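Local coordinates for protein cytochrome P450 (Zobellia galactanivorans, PDB 6G5O) that is a haem-binding member of the cytochrome P450 family, holding protoporphyrin IX with its iron inside a largely helical fold, at residues E178-A183 with L205-V210; L195-S198 with R203-T206. All blocks are in the same frame, centred on the assembly; numbering follows the deposited sequence.

Interaction 1: residues E178-A183 with L205-V210; sequences EQIDRA and LTKEEV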
ATOM      1  N   GLU A 178      -8.324 -18.993  12.613  1.00 39.89           N
ATOM      2  CA  GLU A 178      -8.392 -19.125  14.074  1.00 43.02           C
ATOM      3  C   GLU A 178      -9.052 -17.924  14.744  1.00 39.54           C
ATOM      4  O   GLU A 178      -9.906 -18.110  15.608  1.00 35.06           O
ATOM      5  CB  GLU A 178      -7.014 -19.403  14.719  1.00 52.37           C
ATOM      6  CG  GLU A 178      -6.374 -20.772  14.421  1.00 64.01           C
ATOM      7  CD  GLU A 178      -7.348 -21.969  14.415  1.00 77.10           C
ATOM      8  OE1 GLU A 178      -7.470 -22.651  13.359  1.00 84.50           O
ATOM      9  OE2 GLU A 178      -7.994 -22.242  15.459  1.00 81.23           O
ATOM     10  N   GLN A 179      -8.679 -16.701  14.354  1.00 35.74           N
ATOM     11  CA  GLN A 179      -9.335 -15.528  14.902  1.00 32.45           C
ATOM     12  C   GLN A 179     -10.830 -15.463  14.532  1.00 30.14           C
ATOM     13  O   GLN A 179     -11.636 -15.009  15.330  1.00 27.25           O
ATOM     14  CB  GLN A 179      -8.636 -14.254  14.426  1.00 36.89           C
ATOM     15  CG  GLN A 179      -7.140 -14.175  14.753  1.00 35.80           C
ATOM     16  CD  GLN A 179      -6.881 -14.067  16.212  1.00 34.71           C
ATOM     17  OE1 GLN A 179      -7.641 -13.424  16.981  1.00 35.97           O
ATOM     18  NE2 GLN A 179      -5.842 -14.735  16.632  1.00 37.35           N
ATOM     19  N   ILE A 180     -11.208 -15.892  13.326  1.00 32.70           N
ATOM     20  CA  ILE A 180     -12.637 -15.869  12.931  1.00 33.77           C
ATOM     21  C   ILE A 180     -13.410 -16.814  13.859  1.00 37.66           C
ATOM     22  O   ILE A 180     -14.437 -16.428  14.416  1.00 34.84           O
ATOM     23  CB  ILE A 180     -12.837 -16.209  11.430  1.00 36.11           C
ATOM     24  CG1 ILE A 180     -12.338 -15.050  10.590  1.00 37.78           C
ATOM     25  CG2 ILE A 180     -14.310 -16.437  11.060  1.00 32.82           C
ATOM     26  CD1 ILE A 180     -12.125 -15.368   9.131  1.00 36.42           C
ATOM     27  N   ASP A 181     -12.856 -18.007  14.090  1.00 42.87           N
ATOM     28  CA  ASP A 181     -13.440 -18.990  15.024  1.00 43.69           C
ATOM     29  C   ASP A 181     -13.542 -18.475  16.455  1.00 43.75           C
ATOM     30  O   ASP A 181     -14.611 -18.628  17.063  1.00 39.99           O
ATOM     31  CB  ASP A 181     -12.688 -20.345  14.993  1.00 41.05           C
ATOM     32  CG  ASP A 181     -12.932 -21.139  13.679  1.00 46.40           C
ATOM     33  OD1 ASP A 181     -13.945 -20.869  12.978  1.00 47.74           O
ATOM     34  OD2 ASP A 181     -12.102 -22.029  13.335  1.00 49.10           O
ATOM     35  N   ARG A 182     -12.474 -17.851  16.980  1.00 44.75           N
ATOM     36  CA  ARG A 182     -12.522 -17.216  18.306  1.00 45.11           C
ATOM     37  C   ARG A 182     -13.630 -16.198  18.385  1.00 43.33           C
ATOM     38  O   ARG A 182     -14.332 -16.135  19.379  1.00 45.61           O
ATOM     39  CB  ARG A 182     -11.215 -16.499  18.680  1.00 53.60           C
ATOM     40  CG  ARG A 182     -10.012 -17.417  18.808  1.00 65.81           C
ATOM     41  CD  ARG A 182      -9.917 -18.092  20.162  1.00 74.25           C
ATOM     42  NE  ARG A 182      -8.922 -17.404  21.002  1.00 84.47           N
ATOM     43  CZ  ARG A 182      -7.597 -17.451  20.827  1.00 87.49           C
ATOM     44  NH1 ARG A 182      -7.064 -18.160  19.832  1.00 90.60           N
ATOM     45  NH2 ARG A 182      -6.794 -16.769  21.641  1.00 82.93           N
ATOM     46  N   ALA A 183     -13.763 -15.360  17.360  1.00 43.67           N
ATOM     47  CA  ALA A 183     -14.766 -14.295  17.399  1.00 42.74           C
ATOM     48  C   ALA A 183     -16.195 -14.821  17.204  1.00 40.02           C
ATOM     49  O   ALA A 183     -17.102 -14.181  17.706  1.00 37.61           O
ATOM     50  CB  ALA A 183     -14.441 -13.189  16.385  1.00 41.55           C
ATOM     51  N   LEU A 205     -22.724 -11.895   7.138  1.00 38.35           N
ATOM     52  CA  LEU A 205     -21.600 -12.379   6.329  1.00 36.73           C
ATOM     53  C   LEU A 205     -21.218 -13.752   6.853  1.00 34.01           C
ATOM     54  O   LEU A 205     -21.329 -13.986   8.057  1.00 27.83           O
ATOM     55  CB  LEU A 205     -20.402 -11.420   6.389  1.00 36.64           C
ATOM     56  CG  LEU A 205     -20.554 -10.002   5.820  1.00 36.88           C
ATOM     57  CD1 LEU A 205     -19.296  -9.165   5.957  1.00 36.86           C
ATOM     58  CD2 LEU A 205     -20.974 -10.049   4.367  1.00 37.53           C
ATOM     59  N   THR A 206     -20.839 -14.659   5.952  1.00 31.61           N
ATOM     60  CA  THR A 206     -20.283 -15.941   6.335  1.00 30.27           C
ATOM     61  C   THR A 206     -18.815 -15.797   6.734  1.00 31.95           C
ATOM     62  O   THR A 206     -18.164 -14.804   6.437  1.00 27.77           O
ATOM     63  CB  THR A 206     -20.259 -16.919   5.151  1.00 32.56           C
ATOM     64  OG1 THR A 206     -19.422 -16.370   4.130  1.00 32.15           O
ATOM     65  CG2 THR A 206     -21.684 -17.180   4.583  1.00 32.64           C
ATOM     66  N   LYS A 207     -18.291 -16.850   7.347  1.00 31.34           N
ATOM     67  CA  LYS A 207     -16.912 -16.896   7.745  1.00 32.48           C
ATOM     68  C   LYS A 207     -15.965 -16.790   6.572  1.00 33.80           C
ATOM     69  O   LYS A 207     -14.896 -16.164   6.718  1.00 27.75           O
ATOM     70  CB  LYS A 207     -16.630 -18.168   8.509  1.00 34.41           C
ATOM     71  CG  LYS A 207     -17.359 -18.263   9.820  1.00 35.72           C
ATOM     72  CD  LYS A 207     -16.881 -19.515  10.542  1.00 39.99           C
ATOM     73  CE  LYS A 207     -17.668 -19.754  11.827  1.00 44.16           C
ATOM     74  NZ  LYS A 207     -16.829 -20.608  12.722  1.00 47.57           N
ATOM     75  N   GLU A 208     -16.349 -17.405   5.438  1.00 30.06           N
ATOM     76  CA  GLU A 208     -15.594 -17.318   4.199  1.00 31.28           C
ATOM     77  C   GLU A 208     -15.500 -15.886   3.670  1.00 29.84           C
ATOM     78  O   GLU A 208     -14.441 -15.491   3.128  1.00 31.24           O
ATOM     79  CB  GLU A 208     -16.196 -18.231   3.113  1.00 36.01           C
ATOM     80  CG  GLU A 208     -15.508 -18.244   1.730  1.00 43.26           C
ATOM     81  CD  GLU A 208     -14.133 -18.967   1.689  1.00 54.77           C
ATOM     82  OE1 GLU A 208     -13.585 -19.346   2.760  1.00 58.65           O
ATOM     83  OE2 GLU A 208     -13.591 -19.172   0.565  1.00 61.47           O
ATOM     84  N   GLU A 209     -16.592 -15.136   3.767  1.00 26.62           N
ATOM     85  CA  GLU A 209     -16.571 -13.730   3.359  1.00 26.39           C
ATOM     86  C   GLU A 209     -15.696 -12.914   4.313  1.00 24.08           C
ATOM     87  O   GLU A 209     -14.947 -12.095   3.870  1.00 28.31           O
ATOM     88  CB  GLU A 209     -17.976 -13.155   3.285  1.00 25.69           C
ATOM     89  CG  GLU A 209     -18.715 -13.602   2.026  1.00 26.29           C
ATOM     90  CD  GLU A 209     -20.209 -13.414   2.149  1.00 26.87           C
ATOM     91  OE1 GLU A 209     -20.747 -13.877   3.163  1.00 25.64           O
ATOM     92  OE2 GLU A 209     -20.840 -12.759   1.286  1.00 31.14           O
ATOM     93  N   VAL A 210     -15.770 -13.175   5.604  1.00 25.78           N
ATOM     94  CA  VAL A 210     -14.977 -12.436   6.583  1.00 27.16           C
ATOM     95  C   VAL A 210     -13.518 -12.707   6.309  1.00 27.54           C
ATOM     96  O   VAL A 210     -12.710 -11.797   6.356  1.00 29.63           O
ATOM     97  CB  VAL A 210     -15.400 -12.799   8.034  1.00 26.53           C
ATOM     98  CG1 VAL A 210     -14.474 -12.176   9.100  1.00 27.28           C
ATOM     99  CG2 VAL A 210     -16.813 -12.311   8.261  1.00 26.84           C
TER
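Ile180 lies against the first turn of helix 207-220 and makes most of the apolar contact. Its CG1 approaches Val210 CG1 at 3.9 Å, while its CG2 rests on the aliphatic part of Lys207, 3.8 Å from Lys207 CG. With chi1 at -71°, CG1 stands beside the backbone N and is directed to Val210, which leaves CG2 anti to that N, over Lys207. Ile180 and Val210 are both buried, and this is the close-packed part of the contact.

The other part is polar and lies toward solvent. Lys207, an exposed residue, runs extended beyond CG past Ile180 and crosses Asp181 at about a right angle. Its NZ forms a salt bridge with Asp181 OD1 at 2.9 Å, meeting the oxygen on the anti side and 25° out of the carboxylate plane; a weak bond joins the same NZ to Ser184 OG.

At the start of the same helix, Glu209 N donates to Thr206 OG1 (3.1 Å) and Thr206 N to Glu209 OE1 (2.9 Å). This reciprocal pair is a capping box, which starts helix 207-220 where it packs against helix 169-185 in the P450 fold.

Interaction 2: residues L195-S198 with R203-T206; sequences LLNS and RKLT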
ATOM      1  N   LEU A 195     -17.417  -7.735  11.498  1.00 25.27           N
ATOM      2  CA  LEU A 195     -17.708  -8.252  10.175  1.00 27.15           C
ATOM      3  C   LEU A 195     -18.735  -9.404  10.240  1.00 29.43           C
ATOM      4  O   LEU A 195     -19.696  -9.386   9.469  1.00 28.99           O
ATOM      5  CB  LEU A 195     -16.433  -8.681   9.449  1.00 26.29           C
ATOM      6  CG  LEU A 195     -15.490  -7.541   9.016  1.00 25.00           C
ATOM      7  CD1 LEU A 195     -14.268  -8.124   8.356  1.00 24.72           C
ATOM      8  CD2 LEU A 195     -16.168  -6.596   8.047  1.00 24.49           C
ATOM      9  N   LEU A 196     -18.570 -10.304  11.214  1.00 27.99           N
ATOM     10  CA  LEU A 196     -19.489 -11.435  11.393  1.00 35.36           C
ATOM     11  C   LEU A 196     -20.907 -11.007  11.722  1.00 36.03           C
ATOM     12  O   LEU A 196     -21.842 -11.720  11.419  1.00 35.24           O
ATOM     13  CB  LEU A 196     -18.985 -12.404  12.476  1.00 33.97           C
ATOM     14  CG  LEU A 196     -17.748 -13.188  12.051  1.00 34.84           C
ATOM     15  CD1 LEU A 196     -17.012 -13.730  13.271  1.00 36.63           C
ATOM     16  CD2 LEU A 196     -18.146 -14.312  11.111  1.00 35.84           C
ATOM     17  N   ASN A 197     -21.049  -9.835  12.326  1.00 34.65           N
ATOM     18  CA  ASN A 197     -22.344  -9.250  12.608  1.00 35.01           C
ATOM     19  C   ASN A 197     -22.835  -8.271  11.530  1.00 31.98           C
ATOM     20  O   ASN A 197     -23.902  -7.746  11.657  1.00 38.53           O
ATOM     21  CB  ASN A 197     -22.247  -8.537  13.967  1.00 39.98           C
ATOM     22  CG  ASN A 197     -23.585  -8.277  14.596  1.00 42.95           C
ATOM     23  OD1 ASN A 197     -24.437  -9.174  14.688  1.00 39.65           O
ATOM     24  ND2 ASN A 197     -23.769  -7.052  15.067  1.00 40.01           N
ATOM     25  N   SER A 198     -22.079  -8.011  10.476  1.00 32.86           N
ATOM     26  CA  SER A 198     -22.528  -7.096   9.428  1.00 34.44           C
ATOM     27  C   SER A 198     -23.395  -7.813   8.388  1.00 36.67           C
ATOM     28  O   SER A 198     -23.344  -9.025   8.262  1.00 34.35           O
ATOM     29  CB  SER A 198     -21.339  -6.471   8.713  1.00 33.69           C
ATOM     30  OG  SER A 198     -20.445  -5.955   9.638  1.00 34.19           O
ATOM     31  N   ARG A 203     -28.646 -10.656   5.171  1.00 47.05           N
ATOM     32  CA  ARG A 203     -28.043 -11.778   5.908  1.00 42.18           C
ATOM     33  C   ARG A 203     -26.616 -11.474   6.404  1.00 40.04           C
ATOM     34  O   ARG A 203     -25.867 -10.687   5.807  1.00 38.94           O
ATOM     35  CB  ARG A 203     -28.046 -13.071   5.093  1.00 39.06           C
ATOM     36  CG  ARG A 203     -27.323 -12.981   3.777  1.00 36.87           C
ATOM     37  CD  ARG A 203     -26.471 -14.196   3.474  1.00 36.32           C
ATOM     38  NE  ARG A 203     -25.659 -13.932   2.282  1.00 33.81           N
ATOM     39  CZ  ARG A 203     -24.347 -13.701   2.256  1.00 32.65           C
ATOM     40  NH1 ARG A 203     -23.625 -13.739   3.363  1.00 32.92           N
ATOM     41  NH2 ARG A 203     -23.736 -13.493   1.090  1.00 32.34           N
ATOM     42  N   LYS A 204     -26.238 -12.167   7.473  1.00 38.25           N
ATOM     43  CA  LYS A 204     -24.944 -11.975   8.075  1.00 38.42           C
ATOM     44  C   LYS A 204     -23.901 -12.501   7.118  1.00 37.28           C
ATOM     45  O   LYS A 204     -24.155 -13.421   6.366  1.00 37.26           O
ATOM     46  CB  LYS A 204     -24.823 -12.698   9.409  1.00 36.52           C
ATOM     47  CG  LYS A 204     -25.834 -12.284  10.460  1.00 42.19           C
ATOM     48  CD  LYS A 204     -25.732 -10.840  10.976  1.00 45.59           C
ATOM     49  CE  LYS A 204     -26.292 -10.778  12.412  1.00 49.33           C
ATOM     50  NZ  LYS A 204     -26.777  -9.422  12.791  1.00 54.19           N
ATOM     51  N   LEU A 205     -22.724 -11.895   7.138  1.00 38.35           N
ATOM     52  CA  LEU A 205     -21.600 -12.379   6.329  1.00 36.73           C
ATOM     53  C   LEU A 205     -21.218 -13.752   6.853  1.00 34.01           C
ATOM     54  O   LEU A 205     -21.329 -13.986   8.057  1.00 27.83           O
ATOM     55  CB  LEU A 205     -20.402 -11.420   6.389  1.00 36.64           C
ATOM     56  CG  LEU A 205     -20.554 -10.002   5.820  1.00 36.88           C
ATOM     57  CD1 LEU A 205     -19.296  -9.165   5.957  1.00 36.86           C
ATOM     58  CD2 LEU A 205     -20.974 -10.049   4.367  1.00 37.53           C
ATOM     59  N   THR A 206     -20.839 -14.659   5.952  1.00 31.61           N
ATOM     60  CA  THR A 206     -20.283 -15.941   6.335  1.00 30.27           C
ATOM     61  C   THR A 206     -18.815 -15.797   6.734  1.00 31.95           C
ATOM     62  O   THR A 206     -18.164 -14.804   6.437  1.00 27.77           O
ATOM     63  CB  THR A 206     -20.259 -16.919   5.151  1.00 32.56           C
ATOM     64  OG1 THR A 206     -19.422 -16.370   4.130  1.00 32.15           O
ATOM     65  CG2 THR A 206     -21.684 -17.180   4.583  1.00 32.64           C
TER
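Ser198 O is approached by two groups of the segment 203-206. Leu205 N donates to it over 3.1 Å, nearly in line with the carbonyl (C=O...N angle 162°), and Lys204 CA adds a C-H...O contact to the same oxygen at 3.4 Å. The backbone bond thus joins the residue just before strand 199-200 to the one just after strand 203-204.

On the outer side, Lys204 curls over the chain at Asn197. Its side chain bends at chi2 (-66°), which lays CD 3.7 Å from Asn197 O and brings NZ to Asn197 OD1 at 3.0 Å. The two side chains lie alongside each other and point the same way; the ammonium sits above the amide, 56° out of the carbonyl plane. Lys204 NZ also has a long, weak ion pair with Glu199.

Leu205, buried, directs its side chain to the 195-198 backbone, where its CD1 packs 3.5 Å from the carbonyl oxygen Leu195 O. That oxygen accepts a hydrogen bond from Ser198 N at 2.9 Å.

Leu195 packs on Val210, Val213 and Met214 of helix 207-220 and on Val87 of helix 79-92, while Ser198 touches Ile86. In chain order the small antiparallel hairpin of strands 199-200 and 203-204 links helix 191-196 to helix 207-220, with helix 79-92 alongside.

How the interactions relate
The centres of the two interactions are about 9 Å apart, on the same side of the chain's centre. In chain order, helix 169-185 is followed by helix 191-196, the hairpin of strands 199-200 and 203-204, and helix 207-220. Interaction 1 joins the first and last of these helices, whereas interaction 2 joins the C-terminal part of helix 191-196 and Asn197-Ser198 to strand 203-204 and the two residues after it, across the hairpin; both include Leu205 and Thr206. They meet directly: Val210 CG2 packs 3.7 Å from Leu196 CD2, and Glu209 OE1 forms a salt bridge with Arg203 NH1 at 2.9 Å. Hairpin and helix start are thus tied together in one peripheral unit of the P450 fold.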